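Local coordinates for C alpha-dehydrogenase (Sphingobium sp. SYK-6, PDB 4YAG), which is a short-chain dehydrogenase that binds NADH and probably oxidises the alpha-carbon alcohol of lignin-derived beta-aryl ethers during their breakdown, at residues A4-F9 against N28-V33; L63-R68 against L112-M117; G189-R194 against V249-N254. All blocks are in the same frame, centred on the assembly; numbering follows the deposited sequence.

Contact 1 of 3, residues A4-F9 against N28-V33; sequences AGTTAF and NGARLV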
loop_
_atom_site.group_PDB
_atom_site.type_symbol
_atom_site.label_atom_id
_atom_site.label_comp_id
_atom_site.label_asym_id
_atom_site.label_seq_id
_atom_site.Cartn_x
_atom_site.Cartn_y
_atom_site.Cartn_z
ATOM N N ALA A 4 -19.992 17.794 19.285
ATOM C CA ALA A 4 -20.691 19.068 19.227
ATOM C C ALA A 4 -19.726 20.258 19.125
ATOM O O ALA A 4 -18.773 20.343 19.875
ATOM C CB ALA A 4 -21.607 19.229 20.447
ATOM N N GLY A 5 -20.008 21.175 18.206
ATOM C CA GLY A 5 -19.209 22.381 18.050
ATOM C C GLY A 5 -17.905 22.187 17.276
ATOM O O GLY A 5 -17.247 23.177 16.973
ATOM N N THR A 6 -17.536 20.941 16.950
ATOM C CA THR A 6 -16.293 20.690 16.217
ATOM C C THR A 6 -16.472 21.055 14.768
ATOM O O THR A 6 -17.594 21.317 14.314
ATOM C CB THR A 6 -15.853 19.206 16.205
ATOM O OG1 THR A 6 -16.859 18.406 15.568
ATOM C CG2 THR A 6 -15.566 18.693 17.610
ATOM N N THR A 7 -15.357 21.076 14.037
ATOM C CA THR A 7 -15.409 21.144 12.582
ATOM C C THR A 7 -14.807 19.868 11.992
ATOM O O THR A 7 -13.736 19.408 12.427
ATOM C CB THR A 7 -14.633 22.345 12.055
ATOM O OG1 THR A 7 -15.277 23.554 12.488
ATOM C CG2 THR A 7 -14.548 22.312 10.522
ATOM N N ALA A 8 -15.515 19.309 11.021
ATOM C CA ALA A 8 -15.092 18.092 10.329
ATOM C C ALA A 8 -14.757 18.429 8.885
ATOM O O ALA A 8 -15.566 19.046 8.183
ATOM C CB ALA A 8 -16.189 17.033 10.387
ATOM N N PHE A 9 -13.564 18.035 8.446
ATOM C CA PHE A 9 -13.129 18.175 7.072
ATOM C C PHE A 9 -13.262 16.807 6.426
ATOM O O PHE A 9 -12.612 15.836 6.872
ATOM C CB PHE A 9 -11.679 18.642 7.053
ATOM C CG PHE A 9 -11.114 18.851 5.664
ATOM C CD1 PHE A 9 -10.453 17.845 5.009
ATOM C CD2 PHE A 9 -11.246 20.058 5.031
ATOM C CE1 PHE A 9 -9.930 18.043 3.745
ATOM C CE2 PHE A 9 -10.739 20.268 3.755
ATOM C CZ PHE A 9 -10.075 19.271 3.117
ATOM N N ASN A 28 -25.053 15.598 14.752
ATOM C CA ASN A 28 -24.433 15.545 16.066
ATOM C C ASN A 28 -23.644 16.808 16.446
ATOM O O ASN A 28 -22.841 16.766 17.379
ATOM C CB ASN A 28 -23.542 14.312 16.154
ATOM C CG ASN A 28 -24.331 13.045 16.338
ATOM O OD1 ASN A 28 -24.598 12.630 17.473
ATOM N ND2 ASN A 28 -24.737 12.427 15.238
ATOM N N GLY A 29 -23.888 17.916 15.740
ATOM C CA GLY A 29 -23.385 19.217 16.170
ATOM C C GLY A 29 -22.106 19.731 15.533
ATOM O O GLY A 29 -21.611 20.797 15.931
ATOM N N ALA A 30 -21.549 18.992 14.572
ATOM C CA ALA A 30 -20.349 19.444 13.879
ATOM C C ALA A 30 -20.691 20.418 12.764
ATOM O O ALA A 30 -21.757 20.333 12.145
ATOM C CB ALA A 30 -19.609 18.257 13.278
ATOM N N ARG A 31 -19.770 21.336 12.504
ATOM C CA ARG A 31 -19.763 22.106 11.276
ATOM C C ARG A 31 -18.913 21.368 10.273
ATOM O O ARG A 31 -18.034 20.589 10.654
ATOM C CB ARG A 31 -19.211 23.513 11.496
ATOM C CG ARG A 31 -19.977 24.271 12.558
ATOM C CD ARG A 31 -19.478 25.696 12.733
ATOM N NE ARG A 31 -19.993 26.581 11.685
ATOM C CZ ARG A 31 -19.338 27.642 11.221
ATOM N NH1 ARG A 31 -18.148 27.960 11.712
ATOM N NH2 ARG A 31 -19.868 28.398 10.273
ATOM N N LEU A 32 -19.162 21.609 8.996
ATOM C CA LEU A 32 -18.568 20.793 7.939
ATOM C C LEU A 32 -17.782 21.583 6.910
ATOM O O LEU A 32 -18.195 22.660 6.487
ATOM C CB LEU A 32 -19.652 20.043 7.173
ATOM C CG LEU A 32 -20.615 19.182 7.982
ATOM C CD1 LEU A 32 -21.698 18.665 7.045
ATOM C CD2 LEU A 32 -19.873 18.066 8.680
ATOM N N VAL A 33 -16.678 20.986 6.461
ATOM C CA VAL A 33 -16.029 21.387 5.233
ATOM C C VAL A 33 -16.009 20.162 4.343
ATOM O O VAL A 33 -15.421 19.126 4.710
ATOM C CB VAL A 33 -14.600 21.896 5.474
ATOM C CG1 VAL A 33 -13.895 22.192 4.164
ATOM C CG2 VAL A 33 -14.632 23.106 6.340
#
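Phe9 CG stands anti to its backbone N (chi1 -179°), and Val33 CG1 is likewise anti to its own (chi1 175°); on the face of the sheet they share, the ring and the methyl meet. The two side chains cross obliquely, and CG1 of Val33 sits 3.5 Å from CD2 of Phe9 and also touches CE2 of the same ring. The pair belongs to the first beta-alpha-beta crossover of the Rossmann fold, in which strand 7-11 passes through helix 16-27 into the adjacent parallel strand 31-36.

Three backbone hydrogen bonds join the strands in regular parallel register. Arg31 is gripped at both ends: its N donates to Thr6 O at 2.8 Å, and its O accepts from Ala8 N at 2.8 Å. Ala8 in turn bridges two residues of the other strand, its O accepting Val33 N at 2.8 Å.

Successive residues face opposite sides of the sheet. Phe9 and Val33 pack against helix 68-82, while Ala8 CB lies 4.2 Å from Leu32 CD2 on the side of helix 16-27. Thr7 shares the first side with Arg31, where its hydroxyl bonds to Met82 O; the arginine chain bends away to Asn57 and to the carbonyl of Arg56.

At the head of the ladder, Gly29 closes helix 16-27 as the C-prime residue of a Schellman motif. A beta carbon there would lie only 2.9 Å from Ala4 CA, a clash that glycine avoids. Gly29 O accepts Gly5 N at 2.8 Å, with the donor standing 52° out of the carbonyl plane.

Contact 2 of 3, residues L63-R68 against L112-M117; sequences LDVSDR and LAINLM. With NAI (1,4-dihydronicotinamide adenine dinucleotide), chain C.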
loop_
_atom_site.group_PDB
_atom_site.type_symbol
_atom_site.label_atom_id
_atom_site.label_comp_id
_atom_site.label_asym_id
_atom_site.label_seq_id
_atom_site.Cartn_x
_atom_site.Cartn_y
_atom_site.Cartn_z
ATOM N N LEU A 63 -11.226 20.373 -4.729
ATOM C CA LEU A 63 -9.817 20.020 -4.747
ATOM C C LEU A 63 -9.648 18.569 -5.143
ATOM O O LEU A 63 -10.596 17.800 -5.150
ATOM C CB LEU A 63 -9.147 20.270 -3.393
ATOM C CG LEU A 63 -9.706 19.600 -2.151
ATOM C CD1 LEU A 63 -9.418 18.105 -2.089
ATOM C CD2 LEU A 63 -9.131 20.269 -0.889
ATOM N N ASP A 64 -8.417 18.247 -5.521
ATOM C CA ASP A 64 -7.948 16.880 -5.764
ATOM C C ASP A 64 -7.060 16.481 -4.578
ATOM O O ASP A 64 -6.039 17.136 -4.338
ATOM C CB ASP A 64 -7.135 16.903 -7.053
ATOM C CG ASP A 64 -6.492 15.570 -7.408
ATOM O OD1 ASP A 64 -6.629 14.573 -6.681
ATOM O OD2 ASP A 64 -5.839 15.545 -8.477
ATOM N N VAL A 65 -7.434 15.431 -3.844
ATOM C CA VAL A 65 -6.692 15.009 -2.640
ATOM C C VAL A 65 -5.261 14.586 -2.948
ATOM O O VAL A 65 -4.422 14.520 -2.041
ATOM C CB VAL A 65 -7.396 13.867 -1.869
ATOM C CG1 VAL A 65 -8.736 14.352 -1.308
ATOM C CG2 VAL A 65 -7.582 12.633 -2.751
ATOM N N SER A 66 -4.982 14.310 -4.218
ATOM C CA SER A 66 -3.642 13.877 -4.616
ATOM C C SER A 66 -2.752 15.055 -5.004
ATOM O O SER A 66 -1.599 14.881 -5.410
ATOM C CB SER A 66 -3.691 12.809 -5.714
ATOM O OG SER A 66 -4.206 13.303 -6.921
ATOM N N ASP A 67 -3.275 16.272 -4.856
ATOM C CA ASP A 67 -2.508 17.491 -5.123
ATOM C C ASP A 67 -2.094 18.096 -3.779
ATOM O O ASP A 67 -2.916 18.668 -3.040
ATOM C CB ASP A 67 -3.334 18.468 -5.966
ATOM C CG ASP A 67 -2.565 19.725 -6.352
ATOM O OD1 ASP A 67 -1.814 20.275 -5.508
ATOM O OD2 ASP A 67 -2.764 20.201 -7.499
ATOM N N ARG A 68 -0.820 17.952 -3.432
ATOM C CA ARG A 68 -0.365 18.349 -2.097
ATOM C C ARG A 68 -0.463 19.848 -1.844
ATOM O O ARG A 68 -0.747 20.275 -0.704
ATOM C CB ARG A 68 1.051 17.838 -1.831
ATOM C CG ARG A 68 1.090 16.325 -1.686
ATOM C CD ARG A 68 2.515 15.815 -1.696
ATOM N NE ARG A 68 2.549 14.386 -1.462
ATOM C CZ ARG A 68 3.627 13.622 -1.651
ATOM N NH1 ARG A 68 4.743 14.145 -2.129
ATOM N NH2 ARG A 68 3.560 12.332 -1.392
ATOM N N LEU A 112 -3.154 4.462 -6.874
ATOM C CA LEU A 112 -2.385 4.682 -5.661
ATOM C C LEU A 112 -2.448 6.129 -5.196
ATOM O O LEU A 112 -2.506 6.405 -3.983
ATOM C CB LEU A 112 -0.942 4.201 -5.815
ATOM C CG LEU A 112 -0.771 2.681 -5.908
ATOM C CD1 LEU A 112 0.654 2.342 -6.360
ATOM C CD2 LEU A 112 -1.102 1.992 -4.601
ATOM N N ALA A 113 -2.477 7.057 -6.150
ATOM C CA ALA A 113 -2.512 8.483 -5.799
ATOM C C ALA A 113 -3.772 8.800 -5.042
ATOM O O ALA A 113 -3.716 9.485 -4.045
ATOM C CB ALA A 113 -2.412 9.382 -7.018
ATOM N N ILE A 114 -4.925 8.351 -5.523
ATOM C CA ILE A 114 -6.152 8.784 -4.874
ATOM C C ILE A 114 -6.382 7.968 -3.610
ATOM O O ILE A 114 -6.627 8.512 -2.531
ATOM C CB ILE A 114 -7.382 8.678 -5.801
ATOM C CG1 ILE A 114 -7.129 9.334 -7.163
ATOM C CG2 ILE A 114 -8.612 9.262 -5.100
ATOM C CD1 ILE A 114 -6.505 10.705 -7.120
ATOM N N ASN A 115 -6.292 6.644 -3.721
ATOM C CA ASN A 115 -6.756 5.785 -2.637
ATOM C C ASN A 115 -5.745 5.566 -1.503
ATOM O O ASN A 115 -6.139 5.204 -0.399
ATOM C CB ASN A 115 -7.230 4.427 -3.182
ATOM C CG ASN A 115 -8.516 4.524 -3.996
ATOM O OD1 ASN A 115 -9.193 5.551 -4.001
ATOM N ND2 ASN A 115 -8.848 3.455 -4.709
ATOM N N LEU A 116 -4.465 5.814 -1.761
ATOM C CA LEU A 116 -3.457 5.683 -0.722
ATOM C C LEU A 116 -2.813 7.034 -0.420
ATOM O O LEU A 116 -2.737 7.450 0.759
ATOM C CB LEU A 116 -2.399 4.641 -1.112
ATOM C CG LEU A 116 -1.246 4.506 -0.108
ATOM C CD1 LEU A 116 -1.732 4.246 1.305
ATOM C CD2 LEU A 116 -0.261 3.389 -0.522
ATOM N N MET A 117 -2.349 7.761 -1.432
ATOM C CA MET A 117 -1.705 9.033 -1.151
ATOM C C MET A 117 -2.723 10.097 -0.700
ATOM O O MET A 117 -2.360 11.024 -0.001
ATOM C CB MET A 117 -0.852 9.529 -2.331
ATOM C CG MET A 117 0.069 10.687 -1.958
ATOM S SD MET A 117 1.143 10.335 -0.526
ATOM C CE MET A 117 2.168 9.072 -1.213
HETATM P PA NAI C . -18.729 8.351 -4.323
HETATM O O1A NAI C . -18.126 8.474 -5.695
HETATM O O2A NAI C . -20.238 8.459 -4.225
HETATM O O5B NAI C . -18.088 9.406 -3.350
HETATM C C5B NAI C . -16.729 9.713 -3.461
HETATM C C4B NAI C . -16.582 11.168 -3.669
HETATM O O4B NAI C . -15.134 11.389 -3.634
HETATM C C3B NAI C . -17.102 11.708 -4.927
HETATM O O3B NAI C . -17.975 12.837 -4.718
HETATM C C2B NAI C . -15.923 12.042 -5.701
HETATM O O2B NAI C . -16.116 13.130 -6.616
HETATM C C1B NAI C . -14.880 12.301 -4.708
HETATM N N9A NAI C . -13.542 12.137 -5.211
HETATM C C8A NAI C . -13.054 11.152 -6.046
HETATM N N7A NAI C . -11.765 11.382 -6.328
HETATM C C5A NAI C . -11.366 12.519 -5.674
HETATM C C6A NAI C . -10.185 13.255 -5.570
HETATM N N6A NAI C . -9.060 12.873 -6.313
HETATM N N1A NAI C . -10.145 14.373 -4.800
HETATM C C2A NAI C . -11.249 14.779 -4.131
HETATM N N3A NAI C . -12.411 14.111 -4.198
HETATM C C4A NAI C . -12.499 12.996 -4.958
HETATM O O3 NAI C . -18.271 6.911 -3.842
HETATM P PN NAI C . -18.193 6.258 -2.370
HETATM O O1N NAI C . -19.000 7.033 -1.337
HETATM O O2N NAI C . -18.647 4.833 -2.563
HETATM O O5D NAI C . -16.625 6.329 -2.023
HETATM C C5D NAI C . -16.147 6.734 -0.738
HETATM C C4D NAI C . -15.089 5.798 -0.279
HETATM O O4D NAI C . -15.730 4.519 0.081
HETATM C C3D NAI C . -14.070 5.484 -1.285
HETATM O O3D NAI C . -12.766 5.565 -0.675
HETATM C C2D NAI C . -14.352 4.117 -1.717
HETATM O O2D NAI C . -13.164 3.463 -2.176
HETATM C C1D NAI C . -14.877 3.476 -0.526
HETATM N N1N NAI C . -15.673 2.310 -0.630
HETATM C C2N NAI C . -16.935 2.294 -1.174
HETATM C C3N NAI C . -17.654 1.111 -1.204
HETATM C C7N NAI C . -19.026 1.066 -1.786
HETATM O O7N NAI C . -19.637 -0.011 -1.958
HETATM N N7N NAI C . -19.675 2.344 -2.066
HETATM C C4N NAI C . -17.137 -0.067 -0.690
HETATM C C5N NAI C . -15.889 -0.022 -0.097
HETATM C C6N NAI C . -15.178 1.150 -0.058
#
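Ile114 CD1 meets Ser66 OG at 3.5 Å, and with Asp64 OD1 close by it helps to enclose the exocyclic amine of the adenine in the nucleotide pocket of this Rossmann fold. On the ligand, N6A lies 3.4 Å from the same Ile114 CD1. Ser66 CB rests against Ala113 CB, and Val65 CG2 against Ile114 CG2.

Asp64 and Val65 recognise the base directly. The adenine N6A donates to Asp64 OD1 at 3.0 Å. Val65 N donates to the adenine N1A at 3.1 Å. Ser66 N donates to Asp64 OD1 at 3.0 Å, closing an Asx turn, and Ser66 OG adds a bond of 2.7 Å to Asp64 OD1 from the same face of the carboxylate. Arg205 backs this group, forming a salt bridge with Asp64 OD2 and a hydrogen bond with Ser66 OG.

Farther out, Leu112 O accepts from both Leu116 N and Met117 N in a pi-type turn of helix 105-133. Arg68 is committed mainly to Asp109 of the second subunit, and Tyr105 of that subunit makes a cation-pi contact with it. A bend at chi2 (54°) places Met117 SD in the plane of the Arg68 guanidinium, at its edge, where NH2 donates a weak hydrogen bond of 3.3 Å to the sulfur.

Contact 3 of 3, residues G189-R194 against V249-N254; sequences GPIKSR and VSTHGN. With NAI (1,4-dihydronicotinamide adenine dinucleotide), chain C.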
loop_
_atom_site.group_PDB
_atom_site.type_symbol
_atom_site.label_atom_id
_atom_site.label_comp_id
_atom_site.label_asym_id
_atom_site.label_seq_id
_atom_site.Cartn_x
_atom_site.Cartn_y
_atom_site.Cartn_z
ATOM N N GLY A 189 -18.509 -2.784 3.041
ATOM C CA GLY A 189 -19.054 -3.607 1.985
ATOM C C GLY A 189 -19.862 -2.716 1.056
ATOM O O GLY A 189 -19.610 -1.525 0.969
ATOM N N PRO A 190 -20.835 -3.288 0.355
ATOM C CA PRO A 190 -21.574 -2.507 -0.660
ATOM C C PRO A 190 -22.489 -1.422 -0.091
ATOM O O PRO A 190 -23.459 -1.725 0.606
ATOM C CB PRO A 190 -22.384 -3.570 -1.398
ATOM C CG PRO A 190 -21.793 -4.883 -1.012
ATOM C CD PRO A 190 -21.206 -4.712 0.350
ATOM N N ILE A 191 -22.155 -0.164 -0.390
ATOM C CA ILE A 191 -22.928 0.997 0.038
ATOM C C ILE A 191 -23.418 1.735 -1.202
ATOM O O ILE A 191 -22.670 1.905 -2.171
ATOM C CB ILE A 191 -22.076 1.981 0.860
ATOM C CG1 ILE A 191 -21.184 1.252 1.883
ATOM C CG2 ILE A 191 -22.952 3.059 1.522
ATOM C CD1 ILE A 191 -21.939 0.436 2.873
ATOM N N LYS A 192 -24.668 2.180 -1.165
ATOM C CA LYS A 192 -25.202 3.014 -2.245
ATOM C C LYS A 192 -24.380 4.287 -2.375
ATOM O O LYS A 192 -24.211 5.026 -1.418
ATOM C CB LYS A 192 -26.655 3.398 -1.981
ATOM C CG LYS A 192 -27.620 2.247 -1.964
ATOM C CD LYS A 192 -29.052 2.751 -1.779
ATOM C CE LYS A 192 -30.043 1.608 -1.665
ATOM N NZ LYS A 192 -31.384 2.084 -1.234
ATOM N N SER A 193 -23.879 4.550 -3.570
ATOM C CA SER A 193 -23.029 5.706 -3.798
ATOM C C SER A 193 -22.930 5.996 -5.284
ATOM O O SER A 193 -23.629 5.381 -6.086
ATOM C CB SER A 193 -21.638 5.486 -3.219
ATOM O OG SER A 193 -20.845 4.681 -4.091
ATOM N N ARG A 194 -22.041 6.916 -5.645
ATOM C CA ARG A 194 -21.830 7.251 -7.044
ATOM C C ARG A 194 -20.422 6.886 -7.520
ATOM O O ARG A 194 -19.913 7.483 -8.471
ATOM C CB ARG A 194 -22.129 8.732 -7.283
ATOM C CG ARG A 194 -23.610 9.014 -7.175
ATOM C CD ARG A 194 -23.987 10.441 -7.564
ATOM N NE ARG A 194 -23.678 11.379 -6.491
ATOM C CZ ARG A 194 -24.018 12.668 -6.520
ATOM N NH1 ARG A 194 -24.632 13.154 -7.587
ATOM N NH2 ARG A 194 -23.719 13.469 -5.507
ATOM N N VAL A 249 -13.979 -0.273 11.976
ATOM C CA VAL A 249 -15.409 -0.332 11.705
ATOM C C VAL A 249 -15.611 -1.049 10.384
ATOM O O VAL A 249 -15.062 -0.621 9.373
ATOM C CB VAL A 249 -16.027 1.074 11.581
ATOM C CG1 VAL A 249 -17.501 0.961 11.161
ATOM C CG2 VAL A 249 -15.899 1.844 12.887
ATOM N N SER A 250 -16.387 -2.134 10.402
ATOM C CA SER A 250 -16.785 -2.835 9.182
ATOM C C SER A 250 -18.292 -2.751 9.067
ATOM O O SER A 250 -19.010 -2.888 10.046
ATOM C CB SER A 250 -16.360 -4.311 9.193
ATOM O OG SER A 250 -14.937 -4.432 9.278
ATOM N N THR A 251 -18.780 -2.536 7.859
ATOM C CA THR A 251 -20.218 -2.332 7.682
ATOM C C THR A 251 -21.004 -3.613 7.413
ATOM O O THR A 251 -22.231 -3.643 7.592
ATOM C CB THR A 251 -20.502 -1.363 6.518
ATOM O OG1 THR A 251 -20.086 -1.965 5.293
ATOM C CG2 THR A 251 -19.793 -0.045 6.698
ATOM N N HIS A 252 -20.311 -4.668 6.987
ATOM C CA HIS A 252 -20.945 -5.914 6.569
ATOM C C HIS A 252 -20.173 -7.107 7.096
ATOM O O HIS A 252 -18.947 -7.037 7.209
ATOM C CB HIS A 252 -20.943 -6.020 5.042
ATOM C CG HIS A 252 -21.938 -5.125 4.367
ATOM N ND1 HIS A 252 -21.754 -3.774 4.247
ATOM C CD2 HIS A 252 -23.107 -5.421 3.741
ATOM C CE1 HIS A 252 -22.799 -3.251 3.598
ATOM N NE2 HIS A 252 -23.615 -4.229 3.278
ATOM N N GLY A 253 -20.883 -8.192 7.376
ATOM C CA GLY A 253 -20.263 -9.422 7.837
ATOM C C GLY A 253 -20.125 -10.527 6.807
ATOM O O GLY A 253 -19.666 -11.629 7.137
ATOM N N ASN A 254 -20.489 -10.242 5.558
ATOM C CA ASN A 254 -20.564 -11.261 4.517
ATOM C C ASN A 254 -19.224 -11.902 4.155
ATOM O O ASN A 254 -19.193 -12.962 3.525
ATOM C CB ASN A 254 -21.179 -10.640 3.253
ATOM C CG ASN A 254 -22.512 -9.965 3.523
ATOM O OD1 ASN A 254 -22.586 -8.951 4.225
ATOM N ND2 ASN A 254 -23.579 -10.522 2.964
HETATM P PA NAI C . -18.729 8.351 -4.323
HETATM O O1A NAI C . -18.126 8.474 -5.695
HETATM O O2A NAI C . -20.238 8.459 -4.225
HETATM O O5B NAI C . -18.088 9.406 -3.350
HETATM C C5B NAI C . -16.729 9.713 -3.461
HETATM C C4B NAI C . -16.582 11.168 -3.669
HETATM O O4B NAI C . -15.134 11.389 -3.634
HETATM C C3B NAI C . -17.102 11.708 -4.927
HETATM O O3B NAI C . -17.975 12.837 -4.718
HETATM C C2B NAI C . -15.923 12.042 -5.701
HETATM O O2B NAI C . -16.116 13.130 -6.616
HETATM C C1B NAI C . -14.880 12.301 -4.708
HETATM N N9A NAI C . -13.542 12.137 -5.211
HETATM C C8A NAI C . -13.054 11.152 -6.046
HETATM N N7A NAI C . -11.765 11.382 -6.328
HETATM C C5A NAI C . -11.366 12.519 -5.674
HETATM C C6A NAI C . -10.185 13.255 -5.570
HETATM N N6A NAI C . -9.060 12.873 -6.313
HETATM N N1A NAI C . -10.145 14.373 -4.800
HETATM C C2A NAI C . -11.249 14.779 -4.131
HETATM N N3A NAI C . -12.411 14.111 -4.198
HETATM C C4A NAI C . -12.499 12.996 -4.958
HETATM O O3 NAI C . -18.271 6.911 -3.842
HETATM P PN NAI C . -18.193 6.258 -2.370
HETATM O O1N NAI C . -19.000 7.033 -1.337
HETATM O O2N NAI C . -18.647 4.833 -2.563
HETATM O O5D NAI C . -16.625 6.329 -2.023
HETATM C C5D NAI C . -16.147 6.734 -0.738
HETATM C C4D NAI C . -15.089 5.798 -0.279
HETATM O O4D NAI C . -15.730 4.519 0.081
HETATM C C3D NAI C . -14.070 5.484 -1.285
HETATM O O3D NAI C . -12.766 5.565 -0.675
HETATM C C2D NAI C . -14.352 4.117 -1.717
HETATM O O2D NAI C . -13.164 3.463 -2.176
HETATM C C1D NAI C . -14.877 3.476 -0.526
HETATM N N1N NAI C . -15.673 2.310 -0.630
HETATM C C2N NAI C . -16.935 2.294 -1.174
HETATM C C3N NAI C . -17.654 1.111 -1.204
HETATM C C7N NAI C . -19.026 1.066 -1.786
HETATM O O7N NAI C . -19.637 -0.011 -1.958
HETATM N N7N NAI C . -19.675 2.344 -2.066
HETATM C C4N NAI C . -17.137 -0.067 -0.690
HETATM C C5N NAI C . -15.889 -0.022 -0.097
HETATM C C6N NAI C . -15.178 1.150 -0.058
HETATM O O HOH W 1 -25.836 -4.012 1.628
#
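Pro190 lies over one face of the His252 imidazole, its CD 3.8 Å from the ring centroid and only 7° off the ring normal, a well-centred CH-pi contact. The rim of the same ring is engaged in its own plane. Ile191 CD1 approaches there, 3.9 Å from His252 CE1, and it also reaches tip to tip toward the hydroxyl of Thr251. That hydroxyl lies in the ring plane as well, where Thr251 OG1 and His252 ND1 share a hydrogen bond of 2.7 Å.

Thr251 OG1 sits between its backbone N and carbonyl carbon (chi1 66°), a position from which it faces the other segment. There it receives Gly189 N at 2.9 Å in a nearly straight bond (166°). Gly189 passes close beside the imidazole, and a beta carbon on it would clash with His252 ND1 and with Pro190 CD. A water lies at the rim too, 2.8 Å from His252 NE2. Replacing His252 by an alanine would probably leave Pro190 CD without the ring face it rests on and Thr251 OG1 without its bond to the imidazole ND1.

The contact joins the end of strand 248-250, the last strand of the sheet, to the loop after strand 181-187 that lines the cofactor site. Ile191 N donates to O7N of the nicotinamide carboxamide at 3.0 Å, and Ile191 O accepts from N7N. Farther along the loop, Ser193 OG donates to O2N of the pyrophosphate at 2.7 Å, and Arg194 N to O2A at 2.8 Å. Because the carboxamide is recognised through the main chain of one residue, donor matched to acceptor and acceptor to donor, its binding should depend on the backbone course of this loop, which His252 and Thr251 flank.

How the contacts relate
Contact 3 is buried, whereas contacts 1 and 2 are only partly so, contact 1 running from an exposed turn into the sheet. Contact 1 is bonded through the backbone of adjacent strands, and no other chain of the assembly touches it. Contacts 2 and 3 lie on opposite sides of the chain's centre; both touch the cofactor and the second subunit. Across contact 2 the packing is mainly van der Waals, with a weak bond to sulfur, and its polar groups face the adenine; in contact 3 a hydroxyl and an imidazole do the work. Contacts 1 and 2 meet where Phe9 CZ lies 4.2 Å from Leu63 CD2; contacts 1 and 3 do not touch, though both reach the same sheet.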